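Local structure of chitinase (Chromobacterium violaceum, 4TXG) at residues F406-N410 / V575-T579; A589-D593 / L632-F636. The protein probably binds chitin and hydrolyses its glycosidic bonds. All blocks are in the same frame, centred on the assembly; numbering follows the deposited sequence.

Contact 1: residues F406-N410 / V575-T579; sequences FVGPN and VFLST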
loop_
_atom_site.group_PDB
_atom_site.type_symbol
_atom_site.label_atom_id
_atom_site.label_comp_id
_atom_site.label_asym_id
_atom_site.label_seq_id
_atom_site.Cartn_x
_atom_site.Cartn_y
_atom_site.Cartn_z
ATOM N N PHE A 406 17.115 -14.803 1.468
ATOM C CA PHE A 406 16.336 -15.462 0.425
ATOM C C PHE A 406 16.329 -14.639 -0.858
ATOM O O PHE A 406 15.669 -13.609 -0.948
ATOM C CB PHE A 406 14.912 -15.727 0.916
ATOM C CG PHE A 406 14.856 -16.611 2.127
ATOM C CD1 PHE A 406 15.141 -17.965 2.025
ATOM C CD2 PHE A 406 14.533 -16.090 3.369
ATOM C CE1 PHE A 406 15.096 -18.782 3.147
ATOM C CE2 PHE A 406 14.486 -16.907 4.491
ATOM C CZ PHE A 406 14.773 -18.247 4.372
ATOM N N VAL A 407 17.089 -15.106 -1.843
ATOM C CA VAL A 407 17.276 -14.373 -3.085
ATOM C C VAL A 407 16.094 -14.572 -4.025
ATOM O O VAL A 407 15.770 -15.699 -4.388
ATOM C CB VAL A 407 18.564 -14.814 -3.791
ATOM C CG1 VAL A 407 18.760 -14.010 -5.069
ATOM C CG2 VAL A 407 19.771 -14.667 -2.850
ATOM N N GLY A 408 15.462 -13.481 -4.446
ATOM C CA GLY A 408 14.291 -13.607 -5.287
ATOM C C GLY A 408 13.723 -12.266 -5.701
ATOM O O GLY A 408 14.271 -11.224 -5.334
ATOM N N PRO A 409 12.615 -12.287 -6.461
ATOM C CA PRO A 409 12.045 -11.049 -7.003
ATOM C C PRO A 409 11.574 -10.103 -5.913
ATOM O O PRO A 409 11.050 -10.524 -4.874
ATOM C CB PRO A 409 10.849 -11.527 -7.838
ATOM C CG PRO A 409 10.978 -13.016 -7.935
ATOM C CD PRO A 409 11.765 -13.455 -6.741
ATOM N N ASN A 410 11.748 -8.820 -6.188
ATOM C CA ASN A 410 11.310 -7.761 -5.301
ATOM C C ASN A 410 9.778 -7.624 -5.275
ATOM O O ASN A 410 9.186 -7.248 -4.262
ATOM C CB ASN A 410 11.966 -6.450 -5.744
ATOM C CG ASN A 410 11.646 -5.309 -4.821
ATOM O OD1 ASN A 410 10.859 -4.433 -5.148
ATOM N ND2 ASN A 410 12.233 -5.333 -3.642
ATOM N N VAL A 575 26.121 -12.175 -8.484
ATOM C CA VAL A 575 25.243 -11.068 -8.099
ATOM C C VAL A 575 23.876 -11.195 -8.780
ATOM O O VAL A 575 23.788 -11.388 -9.989
ATOM C CB VAL A 575 25.868 -9.691 -8.446
ATOM C CG1 VAL A 575 24.800 -8.565 -8.410
ATOM C CG2 VAL A 575 27.013 -9.375 -7.503
ATOM N N PHE A 576 22.824 -11.115 -7.970
ATOM C CA PHE A 576 21.431 -11.147 -8.416
ATOM C C PHE A 576 20.819 -9.784 -8.137
ATOM O O PHE A 576 20.767 -9.365 -6.979
ATOM C CB PHE A 576 20.665 -12.254 -7.663
ATOM C CG PHE A 576 19.190 -12.363 -8.002
ATOM C CD1 PHE A 576 18.257 -11.472 -7.479
ATOM C CD2 PHE A 576 18.730 -13.420 -8.778
ATOM C CE1 PHE A 576 16.900 -11.605 -7.773
ATOM C CE2 PHE A 576 17.371 -13.561 -9.058
ATOM C CZ PHE A 576 16.467 -12.653 -8.566
ATOM N N LEU A 577 20.357 -9.091 -9.175
ATOM C CA LEU A 577 19.668 -7.815 -8.985
ATOM C C LEU A 577 18.242 -7.941 -9.477
ATOM O O LEU A 577 18.021 -8.185 -10.657
ATOM C CB LEU A 577 20.379 -6.677 -9.733
ATOM C CG LEU A 577 21.801 -6.351 -9.279
ATOM C CD1 LEU A 577 22.430 -5.323 -10.203
ATOM C CD2 LEU A 577 21.784 -5.838 -7.853
ATOM N N SER A 578 17.271 -7.796 -8.577
ATOM C CA SER A 578 15.876 -7.844 -8.997
ATOM C C SER A 578 15.486 -6.545 -9.686
ATOM O O SER A 578 15.670 -5.466 -9.129
ATOM C CB SER A 578 14.952 -8.093 -7.799
ATOM O OG SER A 578 13.604 -7.958 -8.201
ATOM N N THR A 579 14.942 -6.649 -10.892
ATOM C CA THR A 579 14.609 -5.458 -11.660
ATOM C C THR A 579 13.117 -5.384 -11.988
ATOM O O THR A 579 12.334 -6.268 -11.635
ATOM C CB THR A 579 15.428 -5.393 -12.972
ATOM O OG1 THR A 579 15.176 -6.565 -13.758
ATOM C CG2 THR A 579 16.928 -5.312 -12.665
#

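Contact 2: residues A589-D593 / L632-F636; sequences AAWID and LYNTF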
loop_
_atom_site.group_PDB
_atom_site.type_symbol
_atom_site.label_atom_id
_atom_site.label_comp_id
_atom_site.label_asym_id
_atom_site.label_seq_id
_atom_site.Cartn_x
_atom_site.Cartn_y
_atom_site.Cartn_z
ATOM N N ALA A 589 0.386 -4.702 -16.064
ATOM C CA ALA A 589 -0.632 -3.806 -16.594
ATOM C C ALA A 589 -1.800 -4.593 -17.183
ATOM O O ALA A 589 -2.954 -4.191 -17.046
ATOM C CB ALA A 589 -0.034 -2.874 -17.646
ATOM N N ALA A 590 -1.507 -5.714 -17.838
ATOM C CA ALA A 590 -2.575 -6.550 -18.376
ATOM C C ALA A 590 -3.438 -7.085 -17.240
ATOM O O ALA A 590 -4.668 -7.122 -17.342
ATOM C CB ALA A 590 -2.004 -7.704 -19.203
ATOM N N TRP A 591 -2.774 -7.481 -16.158
ATOM C CA TRP A 591 -3.435 -8.020 -14.972
ATOM C C TRP A 591 -4.321 -6.964 -14.294
ATOM O O TRP A 591 -5.418 -7.268 -13.831
ATOM C CB TRP A 591 -2.368 -8.569 -14.016
ATOM C CG TRP A 591 -2.871 -9.064 -12.682
ATOM C CD1 TRP A 591 -3.239 -10.333 -12.356
ATOM C CD2 TRP A 591 -3.039 -8.276 -11.498
ATOM N NE1 TRP A 591 -3.628 -10.388 -11.029
ATOM C CE2 TRP A 591 -3.518 -9.135 -10.486
ATOM C CE3 TRP A 591 -2.819 -6.927 -11.195
ATOM C CZ2 TRP A 591 -3.791 -8.685 -9.196
ATOM C CZ3 TRP A 591 -3.090 -6.482 -9.912
ATOM C CH2 TRP A 591 -3.575 -7.359 -8.930
ATOM N N ILE A 592 -3.833 -5.726 -14.247
ATOM C CA ILE A 592 -4.598 -4.592 -13.723
ATOM C C ILE A 592 -5.881 -4.401 -14.521
ATOM O O ILE A 592 -6.977 -4.272 -13.953
ATOM C CB ILE A 592 -3.766 -3.267 -13.771
ATOM C CG1 ILE A 592 -2.624 -3.300 -12.749
ATOM C CG2 ILE A 592 -4.659 -2.049 -13.553
ATOM C CD1 ILE A 592 -3.082 -3.183 -11.296
ATOM N N ASP A 593 -5.752 -4.377 -15.845
ATOM C CA ASP A 593 -6.909 -4.109 -16.683
ATOM C C ASP A 593 -7.910 -5.251 -16.627
ATOM O O ASP A 593 -9.107 -5.020 -16.545
ATOM C CB ASP A 593 -6.494 -3.856 -18.133
ATOM C CG ASP A 593 -6.583 -2.379 -18.529
ATOM O OD1 ASP A 593 -7.266 -1.585 -17.835
ATOM O OD2 ASP A 593 -5.962 -2.010 -19.553
ATOM N N LEU A 632 2.693 2.514 -18.910
ATOM C CA LEU A 632 1.467 2.441 -18.113
ATOM C C LEU A 632 0.385 3.374 -18.678
ATOM O O LEU A 632 -0.768 2.974 -18.877
ATOM C CB LEU A 632 1.751 2.796 -16.650
ATOM C CG LEU A 632 2.522 1.771 -15.826
ATOM C CD1 LEU A 632 2.927 2.374 -14.487
ATOM C CD2 LEU A 632 1.693 0.511 -15.629
ATOM N N TYR A 633 0.761 4.622 -18.927
ATOM C CA TYR A 633 -0.191 5.601 -19.431
ATOM C C TYR A 633 -0.739 5.236 -20.811
ATOM O O TYR A 633 -1.940 5.364 -21.067
ATOM C CB TYR A 633 0.435 7.000 -19.486
ATOM C CG TYR A 633 -0.528 7.993 -20.074
ATOM C CD1 TYR A 633 -1.650 8.395 -19.361
ATOM C CD2 TYR A 633 -0.353 8.484 -21.362
ATOM C CE1 TYR A 633 -2.562 9.272 -19.905
ATOM C CE2 TYR A 633 -1.260 9.362 -21.917
ATOM C CZ TYR A 633 -2.360 9.757 -21.183
ATOM O OH TYR A 633 -3.271 10.632 -21.731
ATOM N N ASN A 634 0.136 4.800 -21.711
ATOM C CA ASN A 634 -0.306 4.443 -23.059
ATOM C C ASN A 634 -1.249 3.242 -23.034
ATOM O O ASN A 634 -2.172 3.145 -23.837
ATOM C CB ASN A 634 0.897 4.155 -23.961
ATOM C CG ASN A 634 1.648 5.421 -24.348
ATOM O OD1 ASN A 634 1.054 6.498 -24.460
ATOM N ND2 ASN A 634 2.958 5.298 -24.551
ATOM N N THR A 635 -1.009 2.335 -22.099
ATOM C CA THR A 635 -1.867 1.172 -21.929
ATOM C C THR A 635 -3.227 1.568 -21.352
ATOM O O THR A 635 -4.265 1.122 -21.834
ATOM C CB THR A 635 -1.199 0.137 -21.017
ATOM O OG1 THR A 635 0.069 -0.234 -21.577
ATOM C CG2 THR A 635 -2.076 -1.100 -20.864
ATOM N N PHE A 636 -3.221 2.428 -20.335
ATOM C CA PHE A 636 -4.450 2.730 -19.595
ATOM C C PHE A 636 -5.289 3.898 -20.152
ATOM O O PHE A 636 -6.389 4.149 -19.654
ATOM C CB PHE A 636 -4.103 3.018 -18.127
ATOM C CG PHE A 636 -3.515 1.839 -17.389
ATOM C CD1 PHE A 636 -3.812 0.534 -17.774
ATOM C CD2 PHE A 636 -2.689 2.044 -16.283
ATOM C CE1 PHE A 636 -3.284 -0.551 -17.084
ATOM C CE2 PHE A 636 -2.150 0.971 -15.587
ATOM C CZ PHE A 636 -2.451 -0.339 -15.988
#

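Contact 1: residues F406-N410 / V575-T579
Phe576 is the first residue of 575-579 to meet the facing loop, at Val407 and Gly408. Its ring lies under the CG1 methyl of Val407. CG1 is 3.7 Å from the centroid of the Phe576 ring and 23° off the ring normal, a CH-pi contact over one face. The methyl sits toward the CG side of the ring, with Val407 CG1 3.4 Å from Phe576 CG. The two side chains run past each other in opposite directions. Phe576 has CG anti to its backbone N (chi1 178°), which sends the ring toward the loop. Its far end therefore reaches the backbone beyond Val407: Phe576 CE1 is 3.6 Å from Gly408 O, in an oblique approach. Trp567 of the next strand also stacks with the Phe576 ring. Leu577 turns away from the loop, onto Leu528 of helix 522-530. Ser578 returns to the loop side. Its hydroxyl accepts the one hydrogen bond between the segments, from Asn410 N to Ser578 OG at 2.9 Å and 158°. The same OG packs 3.3 Å from Asn410 CB and 3.7 Å from Pro409 CA. The amide of Asn410 leads away from the strand, and its ND2 bonds Asp398 OD1. Phe576 and Ser578 face the loop and Leu577 faces the helix, the alternation of a beta strand. Strand 575-578 belongs to the antiparallel sheet inserted between barrel strands 457-462 and 599-603, consistent with the alpha+beta insertion domain of many family 18 chitinases. Here that sheet rests on the loop after barrel strand 391-395.

Contact 2: residues A589-D593 / L632-F636
Phe636 reaches across to Ala589, Ile592 and Asp593, and its ring is the close-packed part of this helix pair. Phe636 CZ lies 3.7 Å from Ile592 CG2 and 3.9 Å from Ala589 CB. The Ile592 side chain crosses the Phe636 side chain at about a right angle, and its CG2 meets the ring obliquely. Phe636 keeps CG anti to its carbonyl carbon (chi1 -64°), which brings the ring toward helix 582-594. Two oxygens stand at one edge of the ring, near its plane. Ala589 O is 3.7 Å from Phe636 CE1, and it also accepts the helical bond from Asp593 N. Asp593 OD2 is 3.8 Å from Phe636 CD1, with the carboxylate plane turned 72° from the ring. Ile592, Leu632 and Phe636 all touch Val600 of strand 599-603, which helices 582-594 and 627-636 flank on the outside of the TIM (beta/alpha)8 barrel. The axes of the two short segments approach to 10.8 Å, with N-to-C directions 35° apart, and the small Ala589 lies at the close end of the pair.

The other side is looser and partly open to solvent, at Thr635 and Asp593. Thr635 offers only its methyl: CG2 is 4.2 Å from Ala589 CB and 4.2 Å from Asp593 OD2. Its hydroxyl bonds back to Leu631 O.

Asp593 turns outside the two segments for its charge partners, Arg153 at OD2 and Arg154 at OD1. Two arginines probably keep the carboxylate ionised. The helices thus meet by apolar packing and ring-edge contacts, while charge pairing goes to the chain just before strand 155-161.

Contact 1 is wholly buried; contact 2 is buried except at Asp593 and Thr635, which are partly exposed. They hold different elements. Contact 1 joins a loop of the barrel to the inserted sheet. Contact 2 joins two neighbouring helices on the outside of the barrel. Strand 575-578 and helix 582-594 follow each other in the chain, so the path leaves contact 1 and soon enters contact 2. Their centres are 24 Å apart and they do not touch. Each centres on a phenylalanine, packed by its face in contact 1 and by its tip and edge in contact 2. Contact 1 adds a direct hydrogen bond; contact 2 has flanking arginines instead.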